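Local coordinates for protein putative transcriptional regulator (Shigella flexneri 2a str. 2457T, PDB 3C8G) that probably hydrates fumarate to malate as a homodimer of the MtlR/FumE family, and has also been proposed to be a transcriptional regulator, at residues I119-I125 with A158-A162; Q96-Y100 with I114-F118. All coordinates share one frame; numbering follows the deposited sequence.

Contact 1 of 2, residues I119-I125 with A158-A162; sequences ISNVNSI and ALTLA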
ATOM      1  N   ILE B 119      -3.847  22.747  17.515  1.00 60.03           N
ATOM      2  CA  ILE B 119      -3.933  21.986  18.759  1.00 60.35           C
ATOM      3  C   ILE B 119      -5.352  21.793  19.305  1.00 61.29           C
ATOM      4  O   ILE B 119      -5.581  20.879  20.072  1.00 61.27           O
ATOM      5  CB  ILE B 119      -3.003  22.466  19.846  1.00 60.90           C
ATOM      6  CG1 ILE B 119      -3.509  23.758  20.465  1.00 60.01           C
ATOM      7  CG2 ILE B 119      -1.507  22.495  19.339  1.00 60.46           C
ATOM      8  CD1 ILE B 119      -2.483  24.394  21.352  1.00 61.61           C
ATOM      9  N   SER B 120      -6.296  22.622  18.867  1.00 61.90           N
ATOM     10  CA  SER B 120      -7.713  22.473  19.217  1.00 63.09           C
ATOM     11  C   SER B 120      -8.381  21.265  18.554  1.00 62.72           C
ATOM     12  O   SER B 120      -9.394  20.781  19.029  1.00 62.94           O
ATOM     13  CB  SER B 120      -8.485  23.741  18.850  1.00 63.17           C
ATOM     14  OG  SER B 120      -7.666  24.867  19.117  1.00 65.79           O
ATOM     15  N   ASN B 121      -7.805  20.774  17.471  1.00 62.28           N
ATOM     16  CA  ASN B 121      -8.315  19.570  16.828  1.00 61.96           C
ATOM     17  C   ASN B 121      -7.435  18.340  17.015  1.00 60.83           C
ATOM     18  O   ASN B 121      -7.562  17.388  16.245  1.00 59.43           O
ATOM     19  CB  ASN B 121      -8.468  19.828  15.339  1.00 62.90           C
ATOM     20  CG  ASN B 121      -9.478  20.892  15.057  1.00 65.70           C
ATOM     21  OD1 ASN B 121     -10.572  20.896  15.634  1.00 67.61           O
ATOM     22  ND2 ASN B 121      -9.114  21.834  14.194  1.00 69.94           N
ATOM     23  N   VAL B 122      -6.531  18.377  18.006  1.00 59.43           N
ATOM     24  CA  VAL B 122      -5.772  17.192  18.392  1.00 57.95           C
ATOM     25  C   VAL B 122      -6.476  16.622  19.609  1.00 57.34           C
ATOM     26  O   VAL B 122      -6.531  17.287  20.668  1.00 57.33           O
ATOM     27  CB  VAL B 122      -4.303  17.539  18.707  1.00 58.49           C
ATOM     28  CG1 VAL B 122      -3.568  16.380  19.436  1.00 58.25           C
ATOM     29  CG2 VAL B 122      -3.544  18.006  17.447  1.00 57.30           C
ATOM     30  N   ASN B 123      -7.031  15.418  19.457  1.00 56.35           N
ATOM     31  CA  ASN B 123      -7.909  14.805  20.465  1.00 56.51           C
ATOM     32  C   ASN B 123      -7.160  14.408  21.728  1.00 56.71           C
ATOM     33  O   ASN B 123      -7.711  14.440  22.830  1.00 56.66           O
ATOM     34  CB  ASN B 123      -8.575  13.540  19.933  1.00 56.77           C
ATOM     35  CG  ASN B 123      -9.622  13.817  18.900  1.00 57.04           C
ATOM     36  OD1 ASN B 123     -10.716  14.272  19.214  1.00 59.50           O
ATOM     37  ND2 ASN B 123      -9.313  13.504  17.659  1.00 57.44           N
ATOM     38  N   SER B 124      -5.908  14.001  21.568  1.00 56.53           N
ATOM     39  CA  SER B 124      -5.116  13.609  22.727  1.00 56.53           C
ATOM     40  C   SER B 124      -4.764  14.819  23.583  1.00 56.14           C
ATOM     41  O   SER B 124      -4.459  14.685  24.760  1.00 56.82           O
ATOM     42  CB  SER B 124      -3.877  12.814  22.321  1.00 56.00           C
ATOM     43  OG  SER B 124      -3.053  13.576  21.470  1.00 57.55           O
ATOM     44  N   ILE B 125      -4.860  16.006  23.003  1.00 55.88           N
ATOM     45  CA  ILE B 125      -4.732  17.234  23.786  1.00 55.58           C
ATOM     46  C   ILE B 125      -6.087  17.640  24.384  1.00 55.67           C
ATOM     47  O   ILE B 125      -6.207  17.861  25.576  1.00 55.49           O
ATOM     48  CB  ILE B 125      -4.130  18.375  22.926  1.00 55.02           C
ATOM     49  CG1 ILE B 125      -2.671  18.091  22.650  1.00 54.30           C
ATOM     50  CG2 ILE B 125      -4.273  19.700  23.603  1.00 54.01           C
ATOM     51  CD1 ILE B 125      -2.111  19.018  21.636  1.00 57.77           C
ATOM     52  N   ALA B 158       2.183  20.229  25.515  1.00 58.20           N
ATOM     53  CA  ALA B 158       0.983  19.581  25.040  1.00 58.85           C
ATOM     54  C   ALA B 158       1.243  18.842  23.724  1.00 59.20           C
ATOM     55  O   ALA B 158       0.701  17.752  23.486  1.00 59.75           O
ATOM     56  CB  ALA B 158      -0.117  20.611  24.855  1.00 58.76           C
ATOM     57  N   LEU B 159       2.052  19.456  22.863  1.00 59.16           N
ATOM     58  CA  LEU B 159       2.413  18.864  21.593  1.00 58.10           C
ATOM     59  C   LEU B 159       3.233  17.636  21.901  1.00 58.40           C
ATOM     60  O   LEU B 159       3.091  16.618  21.225  1.00 57.71           O
ATOM     61  CB  LEU B 159       3.227  19.840  20.775  1.00 57.88           C
ATOM     62  CG  LEU B 159       2.598  20.487  19.551  1.00 57.10           C
ATOM     63  CD1 LEU B 159       1.085  20.429  19.544  1.00 59.15           C
ATOM     64  CD2 LEU B 159       3.117  21.907  19.403  1.00 54.35           C
ATOM     65  N   THR B 160       4.043  17.720  22.965  1.00 58.46           N
ATOM     66  CA  THR B 160       4.863  16.590  23.364  1.00 58.59           C
ATOM     67  C   THR B 160       3.990  15.490  23.935  1.00 59.80           C
ATOM     68  O   THR B 160       4.075  14.338  23.500  1.00 60.16           O
ATOM     69  CB  THR B 160       5.953  16.990  24.315  1.00 58.03           C
ATOM     70  OG1 THR B 160       6.791  17.916  23.631  1.00 57.34           O
ATOM     71  CG2 THR B 160       6.764  15.796  24.712  1.00 55.86           C
ATOM     72  N   LEU B 161       3.116  15.841  24.868  1.00 60.97           N
ATOM     73  CA  LEU B 161       2.117  14.875  25.360  1.00 61.13           C
ATOM     74  C   LEU B 161       1.421  14.160  24.196  1.00 60.92           C
ATOM     75  O   LEU B 161       1.244  12.932  24.231  1.00 60.63           O
ATOM     76  CB  LEU B 161       1.110  15.563  26.292  1.00 61.44           C
ATOM     77  CG  LEU B 161       0.106  14.836  27.216  1.00 61.76           C
ATOM     78  CD1 LEU B 161      -1.257  14.578  26.509  1.00 63.92           C
ATOM     79  CD2 LEU B 161       0.688  13.561  27.864  1.00 62.63           C
ATOM     80  N   ALA B 162       1.064  14.914  23.153  1.00 61.02           N
ATOM     81  CA  ALA B 162       0.308  14.341  22.020  1.00 61.52           C
ATOM     82  C   ALA B 162       1.089  13.293  21.213  1.00 61.47           C
ATOM     83  O   ALA B 162       0.515  12.281  20.807  1.00 61.41           O
ATOM     84  CB  ALA B 162      -0.218  15.422  21.097  1.00 61.43           C
TER

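Contact 2 of 2, residues Q96-Y100 with I114-F118; sequences QYWHY and ITWDF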
ATOM      1  N   GLN B  96      -0.623  16.606   8.039  1.00 63.19           N
ATOM      2  CA  GLN B  96      -1.085  17.755   7.291  1.00 63.31           C
ATOM      3  C   GLN B  96      -0.386  19.063   7.685  1.00 62.96           C
ATOM      4  O   GLN B  96       0.010  19.838   6.809  1.00 63.38           O
ATOM      5  CB  GLN B  96      -2.582  17.887   7.443  1.00 63.81           C
ATOM      6  CG  GLN B  96      -3.335  16.609   7.079  1.00 63.96           C
ATOM      7  CD  GLN B  96      -4.828  16.842   7.092  1.00 65.55           C
ATOM      8  OE1 GLN B  96      -5.347  17.556   7.962  1.00 65.74           O
ATOM      9  NE2 GLN B  96      -5.531  16.264   6.114  1.00 64.23           N
ATOM     10  N   TYR B  97      -0.196  19.285   8.985  1.00 62.22           N
ATOM     11  CA  TYR B  97       0.522  20.466   9.483  1.00 61.77           C
ATOM     12  C   TYR B  97       2.041  20.493   9.179  1.00 61.45           C
ATOM     13  O   TYR B  97       2.592  21.558   8.868  1.00 61.37           O
ATOM     14  CB  TYR B  97       0.239  20.680  10.980  1.00 61.59           C
ATOM     15  CG  TYR B  97       0.537  22.081  11.485  1.00 61.29           C
ATOM     16  CD1 TYR B  97       0.843  22.304  12.830  1.00 62.29           C
ATOM     17  CD2 TYR B  97       0.532  23.177  10.621  1.00 60.19           C
ATOM     18  CE1 TYR B  97       1.135  23.582  13.301  1.00 62.44           C
ATOM     19  CE2 TYR B  97       0.801  24.456  11.079  1.00 61.51           C
ATOM     20  CZ  TYR B  97       1.106  24.663  12.425  1.00 62.02           C
ATOM     21  OH  TYR B  97       1.376  25.943  12.892  1.00 59.65           O
ATOM     22  N   TRP B  98       2.720  19.348   9.259  1.00 61.22           N
ATOM     23  CA  TRP B  98       4.137  19.298   8.860  1.00 60.91           C
ATOM     24  C   TRP B  98       4.257  19.657   7.378  1.00 61.04           C
ATOM     25  O   TRP B  98       5.137  20.436   6.986  1.00 61.09           O
ATOM     26  CB  TRP B  98       4.807  17.947   9.177  1.00 60.43           C
ATOM     27  CG  TRP B  98       6.080  17.731   8.375  1.00 60.77           C
ATOM     28  CD1 TRP B  98       6.295  16.770   7.431  1.00 60.22           C
ATOM     29  CD2 TRP B  98       7.288  18.528   8.420  1.00 59.84           C
ATOM     30  NE1 TRP B  98       7.552  16.910   6.880  1.00 61.04           N
ATOM     31  CE2 TRP B  98       8.187  17.976   7.464  1.00 60.39           C
ATOM     32  CE3 TRP B  98       7.701  19.637   9.177  1.00 58.65           C
ATOM     33  CZ2 TRP B  98       9.475  18.492   7.248  1.00 59.36           C
ATOM     34  CZ3 TRP B  98       8.992  20.166   8.958  1.00 60.20           C
ATOM     35  CH2 TRP B  98       9.859  19.590   7.997  1.00 61.04           C
ATOM     36  N   HIS B  99       3.347  19.113   6.572  1.00 60.87           N
ATOM     37  CA  HIS B  99       3.310  19.387   5.134  1.00 60.96           C
ATOM     38  C   HIS B  99       3.137  20.872   4.868  1.00 60.59           C
ATOM     39  O   HIS B  99       3.865  21.449   4.060  1.00 60.44           O
ATOM     40  CB  HIS B  99       2.132  18.683   4.498  1.00 61.33           C
ATOM     41  CG  HIS B  99       2.383  17.257   4.141  1.00 64.16           C
ATOM     42  ND1 HIS B  99       3.326  16.880   3.205  1.00 66.22           N
ATOM     43  CD2 HIS B  99       1.772  16.121   4.548  1.00 65.04           C
ATOM     44  CE1 HIS B  99       3.292  15.567   3.064  1.00 66.42           C
ATOM     45  NE2 HIS B  99       2.363  15.083   3.873  1.00 67.43           N
ATOM     46  N   TYR B 100       2.143  21.478   5.517  1.00 59.73           N
ATOM     47  CA  TYR B 100       1.981  22.910   5.460  1.00 59.44           C
ATOM     48  C   TYR B 100       3.268  23.656   5.879  1.00 59.42           C
ATOM     49  O   TYR B 100       3.673  24.602   5.214  1.00 60.09           O
ATOM     50  CB  TYR B 100       0.815  23.346   6.344  1.00 59.96           C
ATOM     51  CG  TYR B 100       0.578  24.826   6.265  1.00 59.84           C
ATOM     52  CD1 TYR B 100       1.292  25.719   7.082  1.00 59.85           C
ATOM     53  CD2 TYR B 100      -0.335  25.345   5.356  1.00 58.85           C
ATOM     54  CE1 TYR B 100       1.093  27.094   6.987  1.00 59.79           C
ATOM     55  CE2 TYR B 100      -0.544  26.714   5.246  1.00 59.73           C
ATOM     56  CZ  TYR B 100       0.177  27.578   6.060  1.00 60.98           C
ATOM     57  OH  TYR B 100      -0.049  28.930   5.943  1.00 63.52           O
ATOM     58  N   ILE B 114      -2.522  30.024  14.181  1.00 59.29           N
ATOM     59  CA  ILE B 114      -2.629  28.844  13.336  1.00 58.69           C
ATOM     60  C   ILE B 114      -2.276  27.578  14.120  1.00 58.00           C
ATOM     61  O   ILE B 114      -2.937  26.565  13.960  1.00 57.79           O
ATOM     62  CB  ILE B 114      -1.859  29.023  12.016  1.00 58.58           C
ATOM     63  CG1 ILE B 114      -1.910  27.770  11.166  1.00 60.18           C
ATOM     64  CG2 ILE B 114      -0.386  29.454  12.301  1.00 61.88           C
ATOM     65  CD1 ILE B 114      -1.682  28.031   9.696  1.00 63.90           C
ATOM     66  N   THR B 115      -1.272  27.625  14.996  1.00 57.56           N
ATOM     67  CA  THR B 115      -0.898  26.398  15.694  1.00 58.08           C
ATOM     68  C   THR B 115      -1.871  26.095  16.864  1.00 58.78           C
ATOM     69  O   THR B 115      -2.088  24.925  17.260  1.00 59.09           O
ATOM     70  CB  THR B 115       0.611  26.320  16.107  1.00 57.73           C
ATOM     71  OG1 THR B 115       0.722  26.319  17.526  1.00 57.83           O
ATOM     72  CG2 THR B 115       1.425  27.446  15.532  1.00 57.08           C
ATOM     73  N   TRP B 116      -2.491  27.150  17.383  1.00 59.22           N
ATOM     74  CA  TRP B 116      -3.543  26.979  18.367  1.00 59.52           C
ATOM     75  C   TRP B 116      -4.720  26.280  17.659  1.00 60.10           C
ATOM     76  O   TRP B 116      -5.284  25.310  18.176  1.00 60.36           O
ATOM     77  CB  TRP B 116      -3.954  28.318  19.033  1.00 59.07           C
ATOM     78  CG  TRP B 116      -5.195  28.143  19.854  1.00 58.74           C
ATOM     79  CD1 TRP B 116      -6.494  28.431  19.479  1.00 57.79           C
ATOM     80  CD2 TRP B 116      -5.276  27.538  21.143  1.00 57.99           C
ATOM     81  NE1 TRP B 116      -7.360  28.068  20.476  1.00 57.20           N
ATOM     82  CE2 TRP B 116      -6.643  27.521  21.510  1.00 58.06           C
ATOM     83  CE3 TRP B 116      -4.323  27.022  22.036  1.00 57.21           C
ATOM     84  CZ2 TRP B 116      -7.077  27.006  22.739  1.00 58.39           C
ATOM     85  CZ3 TRP B 116      -4.753  26.500  23.245  1.00 57.84           C
ATOM     86  CH2 TRP B 116      -6.120  26.499  23.588  1.00 58.36           C
ATOM     87  N   ASP B 117      -5.069  26.745  16.465  1.00 60.81           N
ATOM     88  CA  ASP B 117      -6.122  26.062  15.689  1.00 61.80           C
ATOM     89  C   ASP B 117      -5.819  24.593  15.514  1.00 61.64           C
ATOM     90  O   ASP B 117      -6.717  23.740  15.640  1.00 62.47           O
ATOM     91  CB  ASP B 117      -6.333  26.712  14.334  1.00 61.51           C
ATOM     92  CG  ASP B 117      -7.065  28.030  14.444  1.00 66.04           C
ATOM     93  OD1 ASP B 117      -7.469  28.433  15.577  1.00 70.97           O
ATOM     94  OD2 ASP B 117      -7.245  28.676  13.389  1.00 70.50           O
ATOM     95  N   PHE B 118      -4.550  24.293  15.263  1.00 60.79           N
ATOM     96  CA  PHE B 118      -4.157  22.925  15.076  1.00 60.08           C
ATOM     97  C   PHE B 118      -4.321  22.174  16.394  1.00 60.35           C
ATOM     98  O   PHE B 118      -4.928  21.084  16.400  1.00 59.91           O
ATOM     99  CB  PHE B 118      -2.748  22.872  14.505  1.00 60.19           C
ATOM    100  CG  PHE B 118      -2.028  21.584  14.732  1.00 59.45           C
ATOM    101  CD1 PHE B 118      -1.090  21.482  15.742  1.00 57.94           C
ATOM    102  CD2 PHE B 118      -2.233  20.499  13.890  1.00 59.98           C
ATOM    103  CE1 PHE B 118      -0.383  20.304  15.937  1.00 60.23           C
ATOM    104  CE2 PHE B 118      -1.546  19.306  14.066  1.00 59.66           C
ATOM    105  CZ  PHE B 118      -0.626  19.200  15.104  1.00 61.88           C
TER

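Contact 1 of 2, residues I119-I125 with A158-A162
Ile125 turns its CG1 beside its own backbone N (chi1 -71°) and runs extended from there (chi2 170°), which lays the ethyl arm across the first turn of helix 158-166. CG1 of Ile125 passes 3.5 Å from the carbonyl O of Ala158, an oxygen already engaged by the N of Ala162 in the helix. The same CG1 lies 3.9 Å from CB of Ala162, while its neighbour CD1 ends 4.1 Å from CB of Ala158. Two alanines one turn apart thus form a shallow seat for a branched chain.

Around this seat the other contacts fall into place. Val122 sets CG1 anti to its backbone N (chi1 166°), bringing that methyl to 3.9 Å from CB of Ala162. Ser124 brings OG to 3.4 Å from the same CB, but this is contact with a methyl, not a hydrogen bond, and the hydroxyl is satisfied by another partner. At the other end the side chains of Ile119 and Leu159 cross at about a right angle, CG2 of the isoleucine against CD1 of the leucine. Val122 occupies the N-cap position of helix 123-126 with a side chain that cannot accept a hydrogen bond, and the carboxylate of Asp90, from helix 85-103, receives the N-H groups of Asn123 and Ser124 instead.

No hydrogen bond joins the two segments. The largely buried interface therefore depends on the fit of methyl and methylene groups against Ala158, Ala162 and the end of Leu159, while polar bonding at the start of helix 123-126 is supplied by Asp90, which belongs to neither segment.

Contact 2 of 2, residues Q96-Y100 with I114-F118
Tyr97 and Phe118 meet as an oblique aromatic pair, with ring planes inclined at 40° and centroids 4.7 Å apart. The tyrosine offers one corner of its ring: CD1 stands 3.5 Å above the phenylalanine plane, over its centre, and CB of Tyr97 sits above the CD2-CE2 side of the same ring. Tyr97 has CG anti to its backbone N (chi1 -161°), as does Phe118, and in this way both rings project into the gap between helices 85-103 and 113-120. Those helices run nearly antiparallel here, their local axes 163° apart in direction and 12.0 Å from each other at closest approach, a separation bridged by the large side chains. Within its own helix, Phe118 also has the carbonyl O of Thr115 at its ring edge, in plane.

Beyond the pair, the phenol of Tyr97 extends along helix 113-120 to Thr115 and Ile114. Its OH faces the CB and CG2 of Thr115, whereas OG1 of that threonine is hydrogen-bonded to the carbonyl O of Phe110. CG2 of Ile114 lies 4.0 Å from the same OH of Tyr97. One turn on, Tyr100 and Ile114 reach toward each other from opposite directions, and CE1 of the ring comes to 4.0 Å from CD1 of the isoleucine. Leu22, Met26 and Pro108 also pack on Tyr97, and Phe94 meets the Phe118 ring edge-to-face.

No hydrogen bond joins the segments. Across the contact the phenol OH of Tyr97 meets only carbon, from Thr115 and Ile114, while the threonine hydroxyl is bonded back to Phe110 in the loop before the helix; apolar packing of aromatic and aliphatic groups therefore does the joining.

In the fold
Followed from the N terminus, the first segment reached lies on helix 85-103; the chain then turns back through a connection of 13 residues between the segments and closes contact 2 on helix 113-120 as a helical hairpin. Contact 1 opens at the end of that second helix and continues into the short helix 123-126; 32 residues later helix 158-166 returns to close it. The two closures are therefore in series, with helix 113-120 common to both. They also touch directly, CD1 of Leu159 lying 3.9 Å from CE1 of Phe118. Phe94 of helix 85-103 packs on both Phe118 and Ala162, so Phe94 and the Leu159-Phe118 contact tie the hairpin to helix 158-166.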